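Local coordinates for novel antigen receptor (PDB 4Q97), which forms the first constant (C1) immunoglobulin domain of the nurse shark IgNAR antibody, probably serving as a structural module rather than an antigen-binding one, at residues Ser9-Ser14 / Ser101-Glu106; Leu34-Tyr39 / Asp70-Ser75; Leu16-Glu21 / Phe28-Cys33. All coordinates share one frame; numbering follows the deposited sequence.

Overall arrangement
From the N terminus, Ser9-Ser14 opens interaction 1, which closes only near the C terminus at Ser101-Glu106. The other two contacts are nested inside this long loop. Interaction 3 comes first, pairing Leu16-Glu21 with Phe28-Cys33 around the short helix 21-25. Interaction 2 follows in series, pairing Leu34-Tyr39 with Asp70-Ser75. Strand 28-38 carries both pairings, with 12-18 and 71-80 as its neighbours in one antiparallel sheet, while interaction 1 links strand 12-18 to strand 101-108 of the other sheet. Interactions 1 and 2 also touch directly, through probable backbone hydrogen bonds of Ile12 with Ser36 and of Ser14 with Leu34. None of the loops cross.

Interaction 1: Ser9-Ser14 / Ser101-Glu106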
ATOM      1  N   SER A   9      -1.012  12.855  16.160  1.00 29.13           N
ATOM      2  CA  SER A   9      -1.055  11.418  16.393  1.00 28.28           C
ATOM      3  C   SER A   9       0.027  10.688  15.597  1.00 29.44           C
ATOM      4  O   SER A   9       0.275  11.021  14.433  1.00 29.50           O
ATOM      5  CB  SER A   9      -2.443  10.856  16.085  1.00 28.93           C
ATOM      6  OG  SER A   9      -2.715  10.893  14.700  1.00 31.13           O
ATOM      7  N   PRO A  10       0.679   9.693  16.226  1.00 29.58           N
ATOM      8  CA  PRO A  10       1.776   8.984  15.578  1.00 29.33           C
ATOM      9  C   PRO A  10       1.276   8.018  14.501  1.00 26.22           C
ATOM     10  O   PRO A  10       0.209   7.427  14.660  1.00 25.75           O
ATOM     11  CB  PRO A  10       2.434   8.225  16.736  1.00 30.81           C
ATOM     12  CG  PRO A  10       1.333   7.996  17.711  1.00 30.98           C
ATOM     13  CD  PRO A  10       0.377   9.146  17.565  1.00 30.45           C
ATOM     14  N   PRO A  11       2.050   7.853  13.411  1.00 25.25           N
ATOM     15  CA  PRO A  11       1.611   6.997  12.311  1.00 23.63           C
ATOM     16  C   PRO A  11       1.482   5.545  12.744  1.00 23.90           C
ATOM     17  O   PRO A  11       2.258   5.072  13.579  1.00 25.44           O
ATOM     18  CB  PRO A  11       2.735   7.143  11.280  1.00 23.83           C
ATOM     19  CG  PRO A  11       3.936   7.514  12.073  1.00 24.97           C
ATOM     20  CD  PRO A  11       3.424   8.352  13.210  1.00 25.21           C
ATOM     21  N   ILE A  12       0.485   4.853  12.209  1.00 23.65           N
ATOM     22  CA  ILE A  12       0.437   3.406  12.340  1.00 20.65           C
ATOM     23  C   ILE A  12       1.214   2.861  11.152  1.00 20.63           C
ATOM     24  O   ILE A  12       0.965   3.242  10.005  1.00 22.42           O
ATOM     25  CB  ILE A  12      -1.007   2.865  12.380  1.00 19.81           C
ATOM     26  CG1 ILE A  12      -1.793   3.544  13.513  1.00 19.20           C
ATOM     27  CG2 ILE A  12      -1.007   1.347  12.541  1.00 20.10           C
ATOM     28  CD1 ILE A  12      -3.287   3.250  13.496  1.00 18.88           C
ATOM     29  N   VAL A  13       2.171   1.992  11.448  1.00 19.96           N
ATOM     30  CA  VAL A  13       3.134   1.508  10.470  1.00 18.11           C
ATOM     31  C   VAL A  13       2.976   0.010  10.279  1.00 19.56           C
ATOM     32  O   VAL A  13       2.932  -0.754  11.241  1.00 21.45           O
ATOM     33  CB  VAL A  13       4.577   1.816  10.923  1.00 17.05           C
ATOM     34  CG1 VAL A  13       5.600   1.147  10.009  1.00 16.94           C
ATOM     35  CG2 VAL A  13       4.787   3.319  10.982  1.00 17.90           C
ATOM     36  N   SER A  14       2.891  -0.405   9.027  1.00 21.45           N
ATOM     37  CA  SER A  14       2.669  -1.795   8.723  1.00 24.00           C
ATOM     38  C   SER A  14       3.393  -2.140   7.424  1.00 24.96           C
ATOM     39  O   SER A  14       3.191  -1.492   6.388  1.00 26.35           O
ATOM     40  CB  SER A  14       1.165  -2.038   8.650  1.00 26.33           C
ATOM     41  OG  SER A  14       0.847  -3.278   8.069  1.00 31.03           O
ATOM     42  N   SER A 101       8.211  10.693  17.338  1.00 41.90           N
ATOM     43  CA  SER A 101       8.035   9.267  17.119  1.00 43.50           C
ATOM     44  C   SER A 101       9.008   8.725  16.083  1.00 41.20           C
ATOM     45  O   SER A 101       9.173   9.300  15.006  1.00 40.78           O
ATOM     46  CB  SER A 101       6.599   8.969  16.690  1.00 40.80           C
ATOM     47  OG  SER A 101       6.315   7.586  16.772  1.00 38.45           O
ATOM     48  N   ASN A 102       9.652   7.616  16.432  1.00 41.11           N
ATOM     49  CA  ASN A 102      10.470   6.871  15.495  1.00 48.15           C
ATOM     50  C   ASN A 102      10.003   5.433  15.469  1.00 47.03           C
ATOM     51  O   ASN A 102      10.096   4.719  16.469  1.00 50.52           O
ATOM     52  CB  ASN A 102      11.954   6.934  15.866  1.00 55.26           C
ATOM     53  CG  ASN A 102      12.836   6.200  14.873  1.00 60.04           C
ATOM     54  OD1 ASN A 102      13.881   5.657  15.236  1.00 68.36           O
ATOM     55  ND2 ASN A 102      12.418   6.176  13.609  1.00 60.31           N
ATOM     56  N   GLN A 103       9.492   5.013  14.320  1.00 41.41           N
ATOM     57  CA  GLN A 103       8.944   3.679  14.195  1.00 37.67           C
ATOM     58  C   GLN A 103       9.625   2.847  13.131  1.00 36.10           C
ATOM     59  O   GLN A 103      10.163   3.377  12.161  1.00 35.00           O
ATOM     60  CB  GLN A 103       7.445   3.745  13.951  1.00 36.75           C
ATOM     61  CG  GLN A 103       6.656   3.741  15.242  1.00 38.28           C
ATOM     62  CD  GLN A 103       5.176   3.661  14.996  1.00 37.08           C
ATOM     63  OE1 GLN A 103       4.564   4.630  14.570  1.00 39.32           O
ATOM     64  NE2 GLN A 103       4.590   2.499  15.263  1.00 39.71           N
ATOM     65  N   ARG A 104       9.600   1.535  13.341  1.00 35.16           N
ATOM     66  CA  ARG A 104      10.181   0.575  12.413  1.00 36.54           C
ATOM     67  C   ARG A 104       9.467  -0.774  12.469  1.00 36.63           C
ATOM     68  O   ARG A 104       9.078  -1.247  13.540  1.00 40.16           O
ATOM     69  CB  ARG A 104      11.676   0.396  12.687  1.00 37.75           C
ATOM     70  CG  ARG A 104      12.010   0.025  14.121  1.00 49.41           C
ATOM     71  CD  ARG A 104      13.438   0.407  14.463  1.00 64.12           C
ATOM     72  NE  ARG A 104      13.552   0.856  15.849  1.00 78.02           N
ATOM     73  CZ  ARG A 104      13.965   0.102  16.865  1.00 87.50           C
ATOM     74  NH1 ARG A 104      14.027   0.625  18.083  1.00 96.63           N
ATOM     75  NH2 ARG A 104      14.318  -1.165  16.676  1.00 83.42           N
ATOM     76  N   LYS A 105       9.290  -1.376  11.298  1.00 34.34           N
ATOM     77  CA  LYS A 105       8.816  -2.751  11.180  1.00 31.91           C
ATOM     78  C   LYS A 105       9.768  -3.524  10.287  1.00 31.37           C
ATOM     79  O   LYS A 105      10.277  -2.992   9.300  1.00 31.24           O
ATOM     80  CB  LYS A 105       7.402  -2.791  10.595  1.00 29.03           C
ATOM     81  CG  LYS A 105       6.329  -2.203  11.499  1.00 28.25           C
ATOM     82  CD  LYS A 105       5.914  -3.167  12.601  1.00 29.48           C
ATOM     83  CE  LYS A 105       4.553  -2.784  13.165  1.00 29.10           C
ATOM     84  NZ  LYS A 105       3.838  -3.966  13.719  1.00 28.58           N
ATOM     85  N   GLU A 106      10.017  -4.776  10.641  1.00 32.31           N
ATOM     86  CA  GLU A 106      10.906  -5.627   9.864  1.00 33.98           C
ATOM     87  C   GLU A 106      10.124  -6.773   9.233  1.00 34.80           C
ATOM     88  O   GLU A 106       9.084  -7.188   9.755  1.00 36.03           O
ATOM     89  CB  GLU A 106      12.046  -6.165  10.736  1.00 36.87           C
ATOM     90  CG  GLU A 106      11.589  -6.881  12.000  1.00 41.44           C
ATOM     91  CD  GLU A 106      12.668  -7.742  12.626  1.00 48.31           C
ATOM     92  OE1 GLU A 106      13.803  -7.252  12.823  1.00 51.17           O
ATOM     93  OE2 GLU A 106      12.373  -8.917  12.934  1.00 55.29           O
TER
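Val13 and Lys105 meet side by side, their side chains sliding past each other in opposite directions. Each directs its CB at the other segment. In Val13, CG1 stands anti to the backbone N (chi1 172°) and meets Lys105 CG at 3.7 Å. Its other methyl, CG2, turns to Gln103, 4.0 Å from Gln103 CB. The valine therefore gives one branch to each of two residues on the opposite strand. The Lys105 chain bends at chi2 (-79°). Farther along it, Lys105 CE rests 3.2 Å from Val13 O, while Lys105 NZ is 4.2 Å from that same oxygen. The methylene next to the ammonium group, probably polarised by it, is thus what approaches the carbonyl.

The backbones run nearly parallel, 10° apart, yet belong to different sheets of the C1-set immunoglobulin sandwich. Ile12 is hydrogen-bonded to Ser36 on strand 28-38, and Gln103 to Val94 on strand 89-96. Side chains from the first and last strands of the domain thus meet between edges of the two sheets.

Gln103 carries its carboxamide across to Pro11. The amide carbon, Gln103 CD, lies 3.5 Å from Pro11 O, but the orientation of the amide is uncertain, so which of its two end atoms faces the carbonyl stays open. Pro11 also packs on His96 of strand 89-96, and on Ile35 and Tyr38 of strand 28-38, so this one proline touches both sheets. At the N-terminal end, Pro10 CB touches Ser101 OG at 3.9 Å. Lys105 also packs on Thr20 of the second subunit.

Interaction 2: Leu34-Tyr39 / Asp70-Ser75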
ATOM      1  N   LEU A  34       3.090   0.637   4.729  1.00 19.26           N
ATOM      2  CA  LEU A  34       1.891   1.421   4.974  1.00 16.82           C
ATOM      3  C   LEU A  34       2.014   2.274   6.221  1.00 16.28           C
ATOM      4  O   LEU A  34       2.281   1.762   7.307  1.00 16.98           O
ATOM      5  CB  LEU A  34       0.667   0.529   5.109  1.00 17.25           C
ATOM      6  CG  LEU A  34      -0.600   1.354   4.960  1.00 18.33           C
ATOM      7  CD1 LEU A  34      -0.692   1.924   3.552  1.00 20.07           C
ATOM      8  CD2 LEU A  34      -1.788   0.481   5.280  1.00 22.07           C
ATOM      9  N   ILE A  35       1.797   3.575   6.041  1.00 16.25           N
ATOM     10  CA  ILE A  35       1.894   4.574   7.098  1.00 16.03           C
ATOM     11  C   ILE A  35       0.578   5.358   7.143  1.00 16.51           C
ATOM     12  O   ILE A  35       0.326   6.202   6.283  1.00 17.32           O
ATOM     13  CB  ILE A  35       3.030   5.578   6.810  1.00 16.25           C
ATOM     14  CG1 ILE A  35       4.326   4.858   6.424  1.00 16.39           C
ATOM     15  CG2 ILE A  35       3.236   6.492   8.009  1.00 17.17           C
ATOM     16  CD1 ILE A  35       5.336   5.742   5.711  1.00 18.58           C
ATOM     17  N   SER A  36      -0.244   5.093   8.154  1.00 17.11           N
ATOM     18  CA  SER A  36      -1.586   5.671   8.220  1.00 18.13           C
ATOM     19  C   SER A  36      -1.912   6.223   9.599  1.00 18.87           C
ATOM     20  O   SER A  36      -1.416   5.723  10.606  1.00 22.01           O
ATOM     21  CB  SER A  36      -2.619   4.606   7.847  1.00 17.80           C
ATOM     22  OG  SER A  36      -2.474   3.469   8.672  1.00 17.60           O
ATOM     23  N   GLY A  37      -2.751   7.249   9.644  1.00 19.82           N
ATOM     24  CA  GLY A  37      -3.303   7.728  10.911  1.00 21.60           C
ATOM     25  C   GLY A  37      -2.450   8.744  11.637  1.00 21.44           C
ATOM     26  O   GLY A  37      -2.557   8.902  12.862  1.00 22.84           O
ATOM     27  N   TYR A  38      -1.612   9.444  10.881  1.00 21.42           N
ATOM     28  CA  TYR A  38      -0.734  10.450  11.453  1.00 22.39           C
ATOM     29  C   TYR A  38      -1.200  11.868  11.132  1.00 24.32           C
ATOM     30  O   TYR A  38      -1.747  12.138  10.055  1.00 27.62           O
ATOM     31  CB  TYR A  38       0.717  10.228  11.006  1.00 23.02           C
ATOM     32  CG  TYR A  38       0.924  10.292   9.510  1.00 23.87           C
ATOM     33  CD1 TYR A  38       1.334  11.471   8.900  1.00 25.69           C
ATOM     34  CD2 TYR A  38       0.716   9.172   8.705  1.00 24.63           C
ATOM     35  CE1 TYR A  38       1.521  11.539   7.528  1.00 27.59           C
ATOM     36  CE2 TYR A  38       0.903   9.233   7.329  1.00 26.10           C
ATOM     37  CZ  TYR A  38       1.300  10.421   6.748  1.00 27.17           C
ATOM     38  OH  TYR A  38       1.493  10.499   5.388  1.00 29.29           O
ATOM     39  N   TYR A  39      -0.994  12.756  12.097  1.00 25.75           N
ATOM     40  CA  TYR A  39      -1.272  14.179  11.954  1.00 27.82           C
ATOM     41  C   TYR A  39      -0.232  14.929  12.783  1.00 30.17           C
ATOM     42  O   TYR A  39       0.015  14.547  13.931  1.00 30.01           O
ATOM     43  CB  TYR A  39      -2.681  14.519  12.455  1.00 27.85           C
ATOM     44  CG  TYR A  39      -3.078  15.948  12.169  1.00 28.53           C
ATOM     45  CD1 TYR A  39      -3.777  16.273  11.012  1.00 30.34           C
ATOM     46  CD2 TYR A  39      -2.730  16.982  13.040  1.00 29.14           C
ATOM     47  CE1 TYR A  39      -4.130  17.581  10.733  1.00 33.41           C
ATOM     48  CE2 TYR A  39      -3.073  18.297  12.766  1.00 32.02           C
ATOM     49  CZ  TYR A  39      -3.777  18.586  11.610  1.00 33.73           C
ATOM     50  OH  TYR A  39      -4.138  19.879  11.322  1.00 37.13           O
ATOM     51  N   ASP A  70      -7.116  12.421   8.860  1.00 37.87           N
ATOM     52  CA  ASP A  70      -5.898  11.659   8.997  1.00 36.18           C
ATOM     53  C   ASP A  70      -5.174  11.675   7.678  1.00 37.30           C
ATOM     54  O   ASP A  70      -5.757  12.001   6.637  1.00 39.91           O
ATOM     55  CB  ASP A  70      -6.248  10.204   9.280  1.00 33.96           C
ATOM     56  CG  ASP A  70      -5.966   9.805  10.683  1.00 32.42           C
ATOM     57  OD1 ASP A  70      -5.171  10.502  11.347  1.00 34.71           O
ATOM     58  OD2 ASP A  70      -6.525   8.778  11.113  1.00 33.39           O
ATOM     59  N   PHE A  71      -3.907  11.287   7.720  1.00 32.47           N
ATOM     60  CA  PHE A  71      -3.158  11.052   6.510  1.00 31.94           C
ATOM     61  C   PHE A  71      -2.703   9.605   6.452  1.00 31.88           C
ATOM     62  O   PHE A  71      -2.254   9.038   7.451  1.00 31.26           O
ATOM     63  CB  PHE A  71      -1.961  11.998   6.418  1.00 33.97           C
ATOM     64  CG  PHE A  71      -2.341  13.443   6.252  1.00 35.25           C
ATOM     65  CD1 PHE A  71      -2.632  13.962   4.994  1.00 34.87           C
ATOM     66  CD2 PHE A  71      -2.400  14.290   7.356  1.00 35.65           C
ATOM     67  CE1 PHE A  71      -2.977  15.294   4.839  1.00 35.59           C
ATOM     68  CE2 PHE A  71      -2.741  15.623   7.209  1.00 36.93           C
ATOM     69  CZ  PHE A  71      -3.034  16.127   5.947  1.00 37.66           C
ATOM     70  N   SER A  72      -2.855   9.011   5.274  1.00 31.30           N
ATOM     71  CA  SER A  72      -2.257   7.723   4.973  1.00 28.23           C
ATOM     72  C   SER A  72      -1.399   7.871   3.731  1.00 28.01           C
ATOM     73  O   SER A  72      -1.727   8.640   2.825  1.00 28.76           O
ATOM     74  CB  SER A  72      -3.330   6.666   4.727  1.00 27.57           C
ATOM     75  OG  SER A  72      -4.103   6.430   5.890  1.00 28.53           O
ATOM     76  N   CYS A  73      -0.287   7.149   3.699  1.00 25.14           N
ATOM     77  CA  CYS A  73       0.495   7.041   2.481  1.00 24.88           C
ATOM     78  C   CYS A  73       1.153   5.680   2.454  1.00 23.73           C
ATOM     79  O   CYS A  73       1.164   4.973   3.464  1.00 22.99           O
ATOM     80  CB  CYS A  73       1.521   8.174   2.363  1.00 26.74           C
ATOM     81  SG  CYS A  73       3.016   7.987   3.352  1.00 27.90           S
ATOM     82  N   ALA A  74       1.680   5.306   1.294  1.00 24.11           N
ATOM     83  CA  ALA A  74       2.376   4.036   1.154  1.00 24.17           C
ATOM     84  C   ALA A  74       3.756   4.271   0.561  1.00 26.03           C
ATOM     85  O   ALA A  74       3.922   5.095  -0.347  1.00 27.64           O
ATOM     86  CB  ALA A  74       1.571   3.079   0.287  1.00 21.38           C
ATOM     87  N   SER A  75       4.747   3.564   1.098  1.00 25.79           N
ATOM     88  CA  SER A  75       6.079   3.549   0.511  1.00 26.42           C
ATOM     89  C   SER A  75       6.315   2.197  -0.149  1.00 28.11           C
ATOM     90  O   SER A  75       6.222   1.149   0.502  1.00 33.32           O
ATOM     91  CB  SER A  75       7.156   3.842   1.555  1.00 26.36           C
ATOM     92  OG  SER A  75       8.414   4.025   0.927  1.00 26.51           O
TER
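Leu34-Ser36 and Phe71-Ser75 run antiparallel at 170°, with Ile35 and Cys73 exchanging two nearly straight backbone hydrogen bonds, Ile35 N to Cys73 O (3.0 Å) and Cys73 N to Ile35 O (2.8 Å). Beyond Ser36 the register shifts by one: Gly37 N and Tyr38 O both bond to Phe71, through its O and N respectively, the second link being longer. Tyr38 CG sits between its backbone N and carbonyl carbon (chi1 60°), and the ring lies against the opposite strand. Phe71 CB stands over one ring face, offset toward the rim, 3.9 Å from the Tyr38 ring centroid in a CH-pi contact. At the ring's tip, Tyr38 OH lies 3.6 Å from Cys73 SG, and Ile35 CD1 meets that sulfur at 4.0 Å. The Phe71 ring has Tyr38 O at its edge, in plane, and its CE2 reaches Tyr39 CD1 at 4.0 Å. On the face of Leu34, Ser36, Ser72 and Ala74, Ser72 OG comes 3.1 Å from Ser36 CB, while Leu34 CD1 touches Ala74 CB and lies closer to the carbonyl O of Cys73. Leu34 and Ser72 also pack on Leu76 of the second subunit. The Asp70 carboxylate lies against Gly37, with OD1 3.3 Å from Gly37 C. Gly37 adopts a positive phi of 87°, at which a CB would press on the preceding carbonyl. Gly37 and Tyr38 facing the single residue Phe71 form a G1 beta bulge, set where two inner strands of the four-stranded sheet of a C1-set immunoglobulin domain meet near one end.

Interaction 3: Leu16-Glu21 / Phe28-Cys33; sequences LHSATE and FVQLVC
Leu31 and His17 face each other as a non-hydrogen-bonded pair, flanked by the hydrogen-bonded pairs Leu16-Val32 and Ser18-Gln30 of the same antiparallel ladder. Starting at its base, Leu31 CB lies 3.9 Å from Leu16 O. CG follows, anti to the carbonyl carbon (chi1 -60°), and the chain forks. The CD2 branch settles against His17, 3.5 Å from His17 CB and 3.8 Å from His17 CA, so the leucine touches the base of the histidine. The Leu31 side chain also packs on Trp47 and Ile107 of the facing sheet. Two residues before Leu31, Val29 CG2 meets Ala19 CB at 3.6 Å, just past the end of strand 12-18. On the opposite face, Ser18 OG sits 3.8 Å from Gln30 CB, but its hydrogen bond goes to Gln23 of the short helix. Leu16, Ser18, Gln30 and Val32 of that face pack on the second subunit.

Each hydrogen-bonded pair exchanges two backbone bonds, four in all, among them Val32 N to Leu16 O at 2.7 Å. Cys33, at the end of the segment, is disulfide-bonded to Cys92 on strand 89-96, tying the two sheets together. Peptide groups thus supply the directional bonds, while apolar contacts such as Leu31 CD2 on His17 CB lie on a face of the ladder, consistent with a cohesion that depends little on side-chain charge.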
ATOM      1  N   LEU A  16       4.143  -4.886   4.524  1.00 21.05           N
ATOM      2  CA  LEU A  16       3.455  -6.010   3.900  1.00 20.74           C
ATOM      3  C   LEU A  16       4.190  -6.464   2.645  1.00 19.62           C
ATOM      4  O   LEU A  16       4.798  -5.654   1.944  1.00 16.59           O
ATOM      5  CB  LEU A  16       2.007  -5.632   3.556  1.00 21.13           C
ATOM      6  CG  LEU A  16       1.222  -4.847   4.610  1.00 22.11           C
ATOM      7  CD1 LEU A  16      -0.032  -4.215   4.016  1.00 22.73           C
ATOM      8  CD2 LEU A  16       0.891  -5.721   5.811  1.00 23.89           C
ATOM      9  N   HIS A  17       4.122  -7.763   2.368  1.00 22.36           N
ATOM     10  CA  HIS A  17       4.760  -8.317   1.180  1.00 25.71           C
ATOM     11  C   HIS A  17       3.721  -8.947   0.264  1.00 28.05           C
ATOM     12  O   HIS A  17       2.700  -9.457   0.726  1.00 30.00           O
ATOM     13  CB  HIS A  17       5.820  -9.354   1.569  1.00 28.07           C
ATOM     14  CG  HIS A  17       5.279 -10.741   1.736  1.00 33.99           C
ATOM     15  ND1 HIS A  17       4.255 -11.044   2.609  1.00 37.95           N
ATOM     16  CD2 HIS A  17       5.616 -11.907   1.135  1.00 36.69           C
ATOM     17  CE1 HIS A  17       3.980 -12.333   2.534  1.00 40.30           C
ATOM     18  NE2 HIS A  17       4.799 -12.882   1.653  1.00 39.48           N
ATOM     19  N   SER A  18       3.980  -8.886  -1.034  1.00 30.59           N
ATOM     20  CA  SER A  18       3.258  -9.721  -1.986  1.00 33.40           C
ATOM     21  C   SER A  18       4.235 -10.324  -2.984  1.00 34.40           C
ATOM     22  O   SER A  18       5.123  -9.637  -3.500  1.00 31.24           O
ATOM     23  CB  SER A  18       2.160  -8.940  -2.712  1.00 33.76           C
ATOM     24  OG  SER A  18       2.701  -7.865  -3.460  1.00 34.56           O
ATOM     25  N   ALA A  19       4.079 -11.621  -3.219  1.00 37.88           N
ATOM     26  CA  ALA A  19       4.797 -12.305  -4.279  1.00 43.11           C
ATOM     27  C   ALA A  19       3.804 -13.140  -5.077  1.00 47.64           C
ATOM     28  O   ALA A  19       3.629 -14.335  -4.825  1.00 52.72           O
ATOM     29  CB  ALA A  19       5.913 -13.169  -3.707  1.00 44.24           C
ATOM     30  N   THR A  20       3.128 -12.484  -6.017  1.00 47.54           N
ATOM     31  CA  THR A  20       2.226 -13.167  -6.940  1.00 50.20           C
ATOM     32  C   THR A  20       3.006 -13.577  -8.189  1.00 54.34           C
ATOM     33  O   THR A  20       4.237 -13.604  -8.170  1.00 52.58           O
ATOM     34  CB  THR A  20       1.004 -12.301  -7.320  1.00 48.45           C
ATOM     35  OG1 THR A  20       1.425 -11.188  -8.119  1.00 47.80           O
ATOM     36  CG2 THR A  20       0.281 -11.799  -6.073  1.00 40.76           C
ATOM     37  N   GLU A  21       2.291 -13.873  -9.270  1.00 60.01           N
ATOM     38  CA  GLU A  21       2.889 -14.514 -10.442  1.00 63.30           C
ATOM     39  C   GLU A  21       3.659 -13.561 -11.357  1.00 59.31           C
ATOM     40  O   GLU A  21       4.810 -13.835 -11.689  1.00 52.38           O
ATOM     41  CB  GLU A  21       1.849 -15.330 -11.218  1.00 72.04           C
ATOM     42  CG  GLU A  21       0.947 -16.209 -10.351  1.00 84.01           C
ATOM     43  CD  GLU A  21       1.687 -17.250  -9.513  1.00 89.31           C
ATOM     44  OE1 GLU A  21       2.914 -17.434  -9.683  1.00 91.35           O
ATOM     45  OE2 GLU A  21       1.029 -17.897  -8.673  1.00 97.10           O
ATOM     46  N   PHE A  28      10.939  -9.872  -9.302  1.00 49.59           N
ATOM     47  CA  PHE A  28      10.956  -8.946  -8.178  1.00 50.42           C
ATOM     48  C   PHE A  28       9.922  -9.334  -7.119  1.00 45.64           C
ATOM     49  O   PHE A  28       9.150 -10.287  -7.291  1.00 45.22           O
ATOM     50  CB  PHE A  28      10.816  -7.478  -8.645  1.00 58.26           C
ATOM     51  CG  PHE A  28       9.401  -7.044  -8.939  1.00 63.77           C
ATOM     52  CD1 PHE A  28       8.679  -6.303  -8.003  1.00 67.76           C
ATOM     53  CD2 PHE A  28       8.800  -7.343 -10.160  1.00 64.60           C
ATOM     54  CE1 PHE A  28       7.381  -5.890  -8.270  1.00 68.34           C
ATOM     55  CE2 PHE A  28       7.500  -6.931 -10.432  1.00 65.46           C
ATOM     56  CZ  PHE A  28       6.791  -6.204  -9.485  1.00 68.57           C
ATOM     57  N   VAL A  29       9.929  -8.605  -6.012  1.00 41.23           N
ATOM     58  CA  VAL A  29       9.016  -8.867  -4.918  1.00 33.96           C
ATOM     59  C   VAL A  29       8.634  -7.499  -4.385  1.00 29.70           C
ATOM     60  O   VAL A  29       9.489  -6.622  -4.247  1.00 30.10           O
ATOM     61  CB  VAL A  29       9.667  -9.800  -3.863  1.00 35.01           C
ATOM     62  CG1 VAL A  29      10.102  -9.045  -2.617  1.00 32.52           C
ATOM     63  CG2 VAL A  29       8.720 -10.929  -3.495  1.00 33.00           C
ATOM     64  N   GLN A  30       7.343  -7.300  -4.146  1.00 27.24           N
ATOM     65  CA  GLN A  30       6.830  -5.987  -3.762  1.00 27.42           C
ATOM     66  C   GLN A  30       6.585  -5.911  -2.261  1.00 25.39           C
ATOM     67  O   GLN A  30       5.879  -6.749  -1.682  1.00 24.32           O
ATOM     68  CB  GLN A  30       5.547  -5.656  -4.536  1.00 30.67           C
ATOM     69  CG  GLN A  30       5.076  -4.209  -4.421  1.00 34.58           C
ATOM     70  CD  GLN A  30       5.662  -3.293  -5.482  1.00 39.57           C
ATOM     71  OE1 GLN A  30       6.636  -3.646  -6.165  1.00 46.63           O
ATOM     72  NE2 GLN A  30       5.062  -2.110  -5.623  1.00 45.85           N
ATOM     73  N   LEU A  31       7.196  -4.906  -1.644  1.00 23.88           N
ATOM     74  CA  LEU A  31       6.986  -4.610  -0.236  1.00 22.16           C
ATOM     75  C   LEU A  31       6.280  -3.276  -0.111  1.00 22.34           C
ATOM     76  O   LEU A  31       6.609  -2.324  -0.817  1.00 22.28           O
ATOM     77  CB  LEU A  31       8.308  -4.573   0.529  1.00 22.58           C
ATOM     78  CG  LEU A  31       9.183  -5.824   0.552  1.00 24.98           C
ATOM     79  CD1 LEU A  31      10.312  -5.630   1.548  1.00 26.54           C
ATOM     80  CD2 LEU A  31       8.383  -7.068   0.900  1.00 26.34           C
ATOM     81  N   VAL A  32       5.299  -3.220   0.783  1.00 24.28           N
ATOM     82  CA  VAL A  32       4.558  -1.998   1.033  1.00 24.69           C
ATOM     83  C   VAL A  32       4.765  -1.572   2.481  1.00 23.79           C
ATOM     84  O   VAL A  32       4.432  -2.308   3.416  1.00 23.70           O
ATOM     85  CB  VAL A  32       3.047  -2.164   0.745  1.00 26.87           C
ATOM     86  CG1 VAL A  32       2.289  -0.882   1.071  1.00 27.07           C
ATOM     87  CG2 VAL A  32       2.813  -2.553  -0.707  1.00 27.64           C
ATOM     88  N   CYS A  33       5.329  -0.384   2.662  1.00 22.60           N
ATOM     89  CA  CYS A  33       5.355   0.224   3.982  1.00 22.14           C
ATOM     90  C   CYS A  33       4.150   1.154   4.115  1.00 20.65           C
ATOM     91  O   CYS A  33       4.172   2.295   3.653  1.00 21.69           O
ATOM     92  CB  CYS A  33       6.673   0.959   4.224  1.00 24.24           C
ATOM     93  SG  CYS A  33       6.852   1.650   5.880  1.00 25.99           S
TER